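Local coordinates for vitamin B12-binding protein (Vibrio cholerae O395, PDB 5YSC) that binds vitamin B12 in the periplasm and, as part of the BtuCDF import system, probably delivers it to the membrane transporter subunit BtuC, at residues Q143-Q148 / D256-V261; Q153-F158 / K266-Q271. All coordinates share one frame; numbering follows the deposited sequence.

Interaction 1 (Q143-Q148 / D256-V261); sequences QDLRTQ and DAVEQV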
loop_
_atom_site.group_PDB
_atom_site.type_symbol
_atom_site.label_atom_id
_atom_site.label_comp_id
_atom_site.label_asym_id
_atom_site.label_seq_id
_atom_site.Cartn_x
_atom_site.Cartn_y
_atom_site.Cartn_z
ATOM N N GLN A 143 -1.012 -13.974 -11.012
ATOM C CA GLN A 143 -1.628 -14.585 -12.184
ATOM C C GLN A 143 -2.855 -15.391 -11.783
ATOM O O GLN A 143 -3.913 -15.304 -12.421
ATOM C CB GLN A 143 -0.605 -15.470 -12.887
ATOM C CG GLN A 143 -1.143 -16.337 -14.008
ATOM C CD GLN A 143 -1.783 -15.549 -15.125
ATOM O OE1 GLN A 143 -1.439 -14.388 -15.377
ATOM N NE2 GLN A 143 -2.729 -16.183 -15.812
ATOM N N ASP A 144 -2.727 -16.180 -10.723
ATOM C CA ASP A 144 -3.869 -16.957 -10.263
ATOM C C ASP A 144 -5.030 -16.044 -9.908
ATOM O O ASP A 144 -6.179 -16.313 -10.272
ATOM C CB ASP A 144 -3.473 -17.810 -9.058
ATOM C CG ASP A 144 -2.484 -18.910 -9.399
ATOM O OD1 ASP A 144 -2.387 -19.293 -10.589
ATOM O OD2 ASP A 144 -1.786 -19.377 -8.469
ATOM N N LEU A 145 -4.752 -14.955 -9.184
ATOM C CA LEU A 145 -5.831 -14.067 -8.780
ATOM C C LEU A 145 -6.478 -13.387 -9.977
ATOM O O LEU A 145 -7.703 -13.218 -10.008
ATOM C CB LEU A 145 -5.311 -13.038 -7.792
ATOM C CG LEU A 145 -4.918 -13.586 -6.433
ATOM C CD1 LEU A 145 -4.077 -12.552 -5.672
ATOM C CD2 LEU A 145 -6.176 -13.969 -5.637
ATOM N N ARG A 146 -5.678 -12.949 -10.958
ATOM C CA ARG A 146 -6.259 -12.308 -12.130
ATOM C C ARG A 146 -7.218 -13.270 -12.824
ATOM O O ARG A 146 -8.342 -12.902 -13.172
ATOM C CB ARG A 146 -5.143 -11.834 -13.075
ATOM C CG ARG A 146 -4.329 -10.630 -12.554
ATOM C CD ARG A 146 -3.174 -10.224 -13.475
ATOM N NE ARG A 146 -2.762 -8.847 -13.194
ATOM C CZ ARG A 146 -1.518 -8.388 -13.280
ATOM N NH1 ARG A 146 -0.540 -9.179 -13.690
ATOM N NH2 ARG A 146 -1.273 -7.123 -12.975
ATOM N N THR A 147 -6.807 -14.528 -12.972
ATOM C CA THR A 147 -7.690 -15.526 -13.569
ATOM C C THR A 147 -8.949 -15.701 -12.731
ATOM O O THR A 147 -10.070 -15.651 -13.247
ATOM C CB THR A 147 -6.942 -16.854 -13.705
ATOM O OG1 THR A 147 -5.786 -16.685 -14.556
ATOM C CG2 THR A 147 -7.868 -17.933 -14.274
ATOM N N GLN A 148 -8.780 -15.868 -11.423
ATOM C CA GLN A 148 -9.895 -16.251 -10.564
ATOM C C GLN A 148 -10.967 -15.177 -10.491
ATOM O O GLN A 148 -12.151 -15.497 -10.337
ATOM C CB GLN A 148 -9.375 -16.574 -9.159
ATOM C CG GLN A 148 -10.456 -16.943 -8.144
ATOM C CD GLN A 148 -9.858 -17.331 -6.807
ATOM O OE1 GLN A 148 -8.652 -17.553 -6.691
ATOM N NE2 GLN A 148 -10.696 -17.403 -5.788
ATOM N N ASP A 256 -3.185 -10.726 -0.354
ATOM C CA ASP A 256 -4.336 -10.939 0.525
ATOM C C ASP A 256 -5.332 -9.782 0.440
ATOM O O ASP A 256 -6.541 -9.987 0.521
ATOM C CB ASP A 256 -3.899 -11.133 1.986
ATOM C CG ASP A 256 -3.303 -12.528 2.249
ATOM O OD1 ASP A 256 -3.696 -13.497 1.562
ATOM O OD2 ASP A 256 -2.427 -12.665 3.096
ATOM N N ALA A 257 -4.863 -8.552 0.258
ATOM C CA ALA A 257 -5.809 -7.484 -0.012
ATOM C C ALA A 257 -6.554 -7.704 -1.324
ATOM O O ALA A 257 -7.737 -7.379 -1.417
ATOM C CB ALA A 257 -5.108 -6.132 -0.063
ATOM N N VAL A 258 -5.854 -8.158 -2.372
ATOM C CA VAL A 258 -6.534 -8.506 -3.617
ATOM C C VAL A 258 -7.639 -9.509 -3.349
ATOM O O VAL A 258 -8.781 -9.326 -3.770
ATOM C CB VAL A 258 -5.538 -9.018 -4.660
ATOM C CG1 VAL A 258 -6.272 -9.636 -5.836
ATOM C CG2 VAL A 258 -4.662 -7.847 -5.140
ATOM N N GLU A 259 -7.330 -10.579 -2.644
ATOM C CA GLU A 259 -8.376 -11.555 -2.322
ATOM C C GLU A 259 -9.533 -10.898 -1.559
ATOM O O GLU A 259 -10.717 -11.164 -1.836
ATOM C CB GLU A 259 -7.728 -12.722 -1.541
ATOM C CG GLU A 259 -8.258 -14.059 -1.838
ATOM C CD GLU A 259 -7.462 -15.158 -1.152
ATOM O OE1 GLU A 259 -6.302 -15.426 -1.574
ATOM O OE2 GLU A 259 -8.022 -15.765 -0.202
ATOM N N GLN A 260 -9.228 -10.071 -0.557
ATOM C CA GLN A 260 -10.280 -9.496 0.287
ATOM C C GLN A 260 -11.164 -8.570 -0.530
ATOM O O GLN A 260 -12.398 -8.662 -0.492
ATOM C CB GLN A 260 -9.654 -8.737 1.471
ATOM C CG GLN A 260 -10.672 -8.214 2.475
ATOM C CD GLN A 260 -10.056 -7.472 3.621
ATOM O OE1 GLN A 260 -9.185 -6.622 3.449
ATOM N NE2 GLN A 260 -10.529 -7.780 4.818
ATOM N N VAL A 261 -10.528 -7.655 -1.270
ATOM C CA VAL A 261 -11.255 -6.707 -2.101
ATOM C C VAL A 261 -12.092 -7.429 -3.139
ATOM O O VAL A 261 -13.289 -7.148 -3.296
ATOM C CB VAL A 261 -10.276 -5.721 -2.776
ATOM C CG1 VAL A 261 -10.965 -4.941 -3.926
ATOM C CG2 VAL A 261 -9.782 -4.803 -1.720
#
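Leu145 and Val258 meet between two helices in the two-lobed fold of the Fe/B12 periplasmic-binding family, where the long helix 128-148 that joins the two lobes, as in other members of this family, packs against the C-terminal helix 254-267. The closest packing is a small cluster of apolar contacts at van der Waals distance. Leu145 CD1 lies 3.7 Å from Val258 CG1 and 4.0 Å from Val258 CB, while Leu145 CB is itself 4.0 Å from Val258 CG1, so one valine methyl is met by both the base and one branch of the leucine. The torsions account for this: Val258 CG1 stands opposite the backbone N (chi1 169°), which directs that methyl at the linking helix. Both side chains are buried, and Val258 also touches Val178 of helix 176-181, which extends the apolar core beyond the two helices.

The contact loosens toward Glu259. The CA atoms of Leu145 and Glu259 are the nearest across the segments, 7.4 Å apart, yet the glutamate only skirts the leucine: Leu145 CD2 is 4.3 Å from Glu259 OE1. That oxygen is instead salt-bridged to NH2 of Arg141, a residue of helix 128-148 just ahead of 143-148, which also bridges Asp256 OD1 and so probably offsets both acids while tying the helices together at the partly exposed margin.

On the solvent-facing flank of helix 128-148, well away from Val258, one side-chain bond stays within the helix, from Thr147 OG1 to Gln143 O. That carbonyl oxygen accepts Thr147 N at 3.0 Å and Thr147 OG1 at 3.2 Å from opposite faces of its plane, the hydroxyl donor tilted 34° out of it.

Interaction 2 (Q153-F158 / K266-Q271); sequences QPIRYF and KIAQKQ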
loop_
_atom_site.group_PDB
_atom_site.type_symbol
_atom_site.label_atom_id
_atom_site.label_comp_id
_atom_site.label_asym_id
_atom_site.label_seq_id
_atom_site.Cartn_x
_atom_site.Cartn_y
_atom_site.Cartn_z
ATOM N N GLN A 153 -17.773 -8.123 -12.382
ATOM C CA GLN A 153 -18.268 -7.039 -13.206
ATOM C C GLN A 153 -17.929 -5.718 -12.555
ATOM O O GLN A 153 -17.691 -5.660 -11.348
ATOM C CB GLN A 153 -19.789 -7.125 -13.384
ATOM C CG GLN A 153 -20.283 -8.380 -14.092
ATOM C CD GLN A 153 -20.624 -8.115 -15.543
ATOM O OE1 GLN A 153 -21.462 -7.262 -15.853
ATOM N NE2 GLN A 153 -19.967 -8.833 -16.444
ATOM N N PRO A 154 -17.942 -4.628 -13.319
ATOM C CA PRO A 154 -17.587 -3.320 -12.758
ATOM C C PRO A 154 -18.505 -2.911 -11.626
ATOM O O PRO A 154 -19.731 -2.901 -11.759
ATOM C CB PRO A 154 -17.734 -2.371 -13.950
ATOM C CG PRO A 154 -17.554 -3.247 -15.133
ATOM C CD PRO A 154 -18.181 -4.541 -14.773
ATOM N N ILE A 155 -17.891 -2.558 -10.507
ATOM C CA ILE A 155 -18.616 -2.068 -9.353
ATOM C C ILE A 155 -18.039 -0.732 -8.927
ATOM O O ILE A 155 -16.832 -0.585 -8.829
ATOM C CB ILE A 155 -18.506 -3.035 -8.167
ATOM C CG1 ILE A 155 -19.016 -4.422 -8.550
ATOM C CG2 ILE A 155 -19.267 -2.492 -6.982
ATOM C CD1 ILE A 155 -20.502 -4.544 -8.495
ATOM N N ARG A 156 -18.913 0.235 -8.676
ATOM C CA ARG A 156 -18.504 1.563 -8.229
ATOM C C ARG A 156 -18.318 1.566 -6.715
ATOM O O ARG A 156 -19.279 1.385 -5.971
ATOM C CB ARG A 156 -19.537 2.610 -8.656
ATOM C CG ARG A 156 -19.766 2.610 -10.160
ATOM C CD ARG A 156 -20.963 3.482 -10.576
ATOM N NE ARG A 156 -20.757 4.854 -10.133
ATOM C CZ ARG A 156 -21.456 5.480 -9.196
ATOM N NH1 ARG A 156 -22.489 4.890 -8.604
ATOM N NH2 ARG A 156 -21.130 6.734 -8.880
ATOM N N TYR A 157 -17.097 1.828 -6.261
ATOM C CA TYR A 157 -16.789 1.805 -4.841
ATOM C C TYR A 157 -16.278 3.164 -4.353
ATOM O O TYR A 157 -15.752 3.992 -5.103
ATOM C CB TYR A 157 -15.750 0.698 -4.512
ATOM C CG TYR A 157 -14.366 1.040 -4.968
ATOM C CD1 TYR A 157 -13.938 0.720 -6.253
ATOM C CD2 TYR A 157 -13.490 1.735 -4.126
ATOM C CE1 TYR A 157 -12.670 1.066 -6.691
ATOM C CE2 TYR A 157 -12.238 2.100 -4.556
ATOM C CZ TYR A 157 -11.833 1.741 -5.848
ATOM O OH TYR A 157 -10.601 2.095 -6.331
ATOM N N PHE A 158 -16.460 3.366 -3.057
ATOM C CA PHE A 158 -15.824 4.410 -2.284
ATOM C C PHE A 158 -14.894 3.748 -1.278
ATOM O O PHE A 158 -15.337 2.859 -0.547
ATOM C CB PHE A 158 -16.911 5.213 -1.587
ATOM C CG PHE A 158 -16.400 6.208 -0.604
ATOM C CD1 PHE A 158 -15.395 7.099 -0.955
ATOM C CD2 PHE A 158 -16.927 6.269 0.678
ATOM C CE1 PHE A 158 -14.938 8.037 -0.048
ATOM C CE2 PHE A 158 -16.450 7.176 1.589
ATOM C CZ PHE A 158 -15.444 8.061 1.225
ATOM N N LYS A 266 -17.028 -9.281 -5.525
ATOM C CA LYS A 266 -17.831 -10.394 -6.042
ATOM C C LYS A 266 -19.182 -10.474 -5.354
ATOM O O LYS A 266 -20.221 -10.586 -6.016
ATOM C CB LYS A 266 -17.085 -11.706 -5.876
ATOM C CG LYS A 266 -17.739 -12.856 -6.567
ATOM C CD LYS A 266 -16.965 -14.091 -6.298
ATOM C CE LYS A 266 -17.483 -15.230 -7.083
ATOM N NZ LYS A 266 -16.844 -16.508 -6.642
ATOM N N ILE A 267 -19.190 -10.432 -4.016
ATOM C CA ILE A 267 -20.449 -10.405 -3.268
ATOM C C ILE A 267 -21.357 -9.297 -3.769
ATOM O O ILE A 267 -22.579 -9.471 -3.879
ATOM C CB ILE A 267 -20.164 -10.285 -1.761
ATOM C CG1 ILE A 267 -19.438 -11.545 -1.286
ATOM C CG2 ILE A 267 -21.430 -10.102 -0.978
ATOM C CD1 ILE A 267 -18.890 -11.478 0.122
ATOM N N ALA A 268 -20.777 -8.124 -4.067
ATOM C CA ALA A 268 -21.531 -6.931 -4.446
ATOM C C ALA A 268 -22.291 -7.089 -5.750
ATOM O O ALA A 268 -23.079 -6.203 -6.116
ATOM C CB ALA A 268 -20.566 -5.738 -4.541
ATOM N N GLN A 269 -22.051 -8.168 -6.467
ATOM C CA GLN A 269 -22.839 -8.477 -7.638
ATOM C C GLN A 269 -24.201 -9.031 -7.272
ATOM O O GLN A 269 -25.024 -9.213 -8.172
ATOM C CB GLN A 269 -22.115 -9.492 -8.509
ATOM C CG GLN A 269 -20.661 -9.190 -8.763
ATOM C CD GLN A 269 -20.388 -9.097 -10.232
ATOM O OE1 GLN A 269 -20.940 -8.217 -10.902
ATOM N NE2 GLN A 269 -19.578 -10.029 -10.769
ATOM N N LYS A 270 -24.433 -9.317 -5.985
ATOM C CA LYS A 270 -25.688 -9.930 -5.550
ATOM C C LYS A 270 -26.898 -9.087 -5.930
ATOM O O LYS A 270 -28.007 -9.630 -6.046
ATOM C CB LYS A 270 -25.661 -10.219 -4.044
ATOM C CG LYS A 270 -25.682 -9.039 -3.088
ATOM C CD LYS A 270 -25.311 -9.498 -1.656
ATOM C CE LYS A 270 -24.873 -8.346 -0.734
ATOM N NZ LYS A 270 -25.966 -7.346 -0.677
ATOM N N GLN A 271 -26.719 -7.787 -6.152
ATOM C CA GLN A 271 -27.791 -6.998 -6.708
ATOM C C GLN A 271 -27.246 -5.836 -7.529
ATOM O O GLN A 271 -27.987 -5.276 -8.316
ATOM C CB GLN A 271 -28.732 -6.488 -5.605
ATOM C CG GLN A 271 -28.252 -5.274 -4.807
ATOM C CD GLN A 271 -27.139 -5.606 -3.814
ATOM O OE1 GLN A 271 -27.360 -6.276 -2.790
ATOM N NE2 GLN A 271 -25.927 -5.120 -4.112
#
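Lys270 NZ, just beyond the point where Ala268 meets Ile155, is gripped by Gln271 OE1 and by Asn236 O, with a weak further bond to Gln238 OE1. The bond to Gln271 OE1 measures 2.7 Å; the ammonium lies in the carbonyl plane, on a lone pair, at a C=O...N angle of 139°. Gln271 NE2 in turn bonds Gln238 OE1.

The contact with residues 153-158 is apolar at its buried centre. Ile155 CD1 reaches over to Ala268, 4.1 Å from Ala268 CB and 3.9 Å from Ala268 O. Ile155 and Ala268 both also rest on Val210, which places the contact against the parallel sheet of the C-terminal lobe, which contains strands 155-159 and 210-213. Nearer the surface, Gln269 bends at chi2 (-123°) to bring its amide against Gln153, whose side chain it crosses at about a right angle; which end of that amide is oxygen is doubtful.

One apolar contact, Ile155 CD1 to Ala268 CB, thus packs the C-terminal segment against Ile155 beside a glutamine amide whose bonding is unsettled, while the bonds to Asn236 O and Gln238 OE1 are consistent with attachment of the tail to the 236-238 region.

How the interactions relate
From the N terminus, the chain passes through the first lobe and runs along helix 128-148, whose last turns supply residues 143-148 of interaction 1; a short connection then leads into strand 155-159 and residues 153-158 of interaction 2. After most of the second lobe, helix 254-267 and the residues that follow it return to both: 256-261 close interaction 1, and 266-271 close interaction 2. Each closure spans 107 intervening residues, and because the segments alternate, the two loops cross. Their centres lie 15 Å apart and their nearest atoms about 5 Å, without touching. The C-terminal helix is thus tied first to the linking helix and then, through the residues at and after its C-terminal part, to the second lobe's parallel sheet.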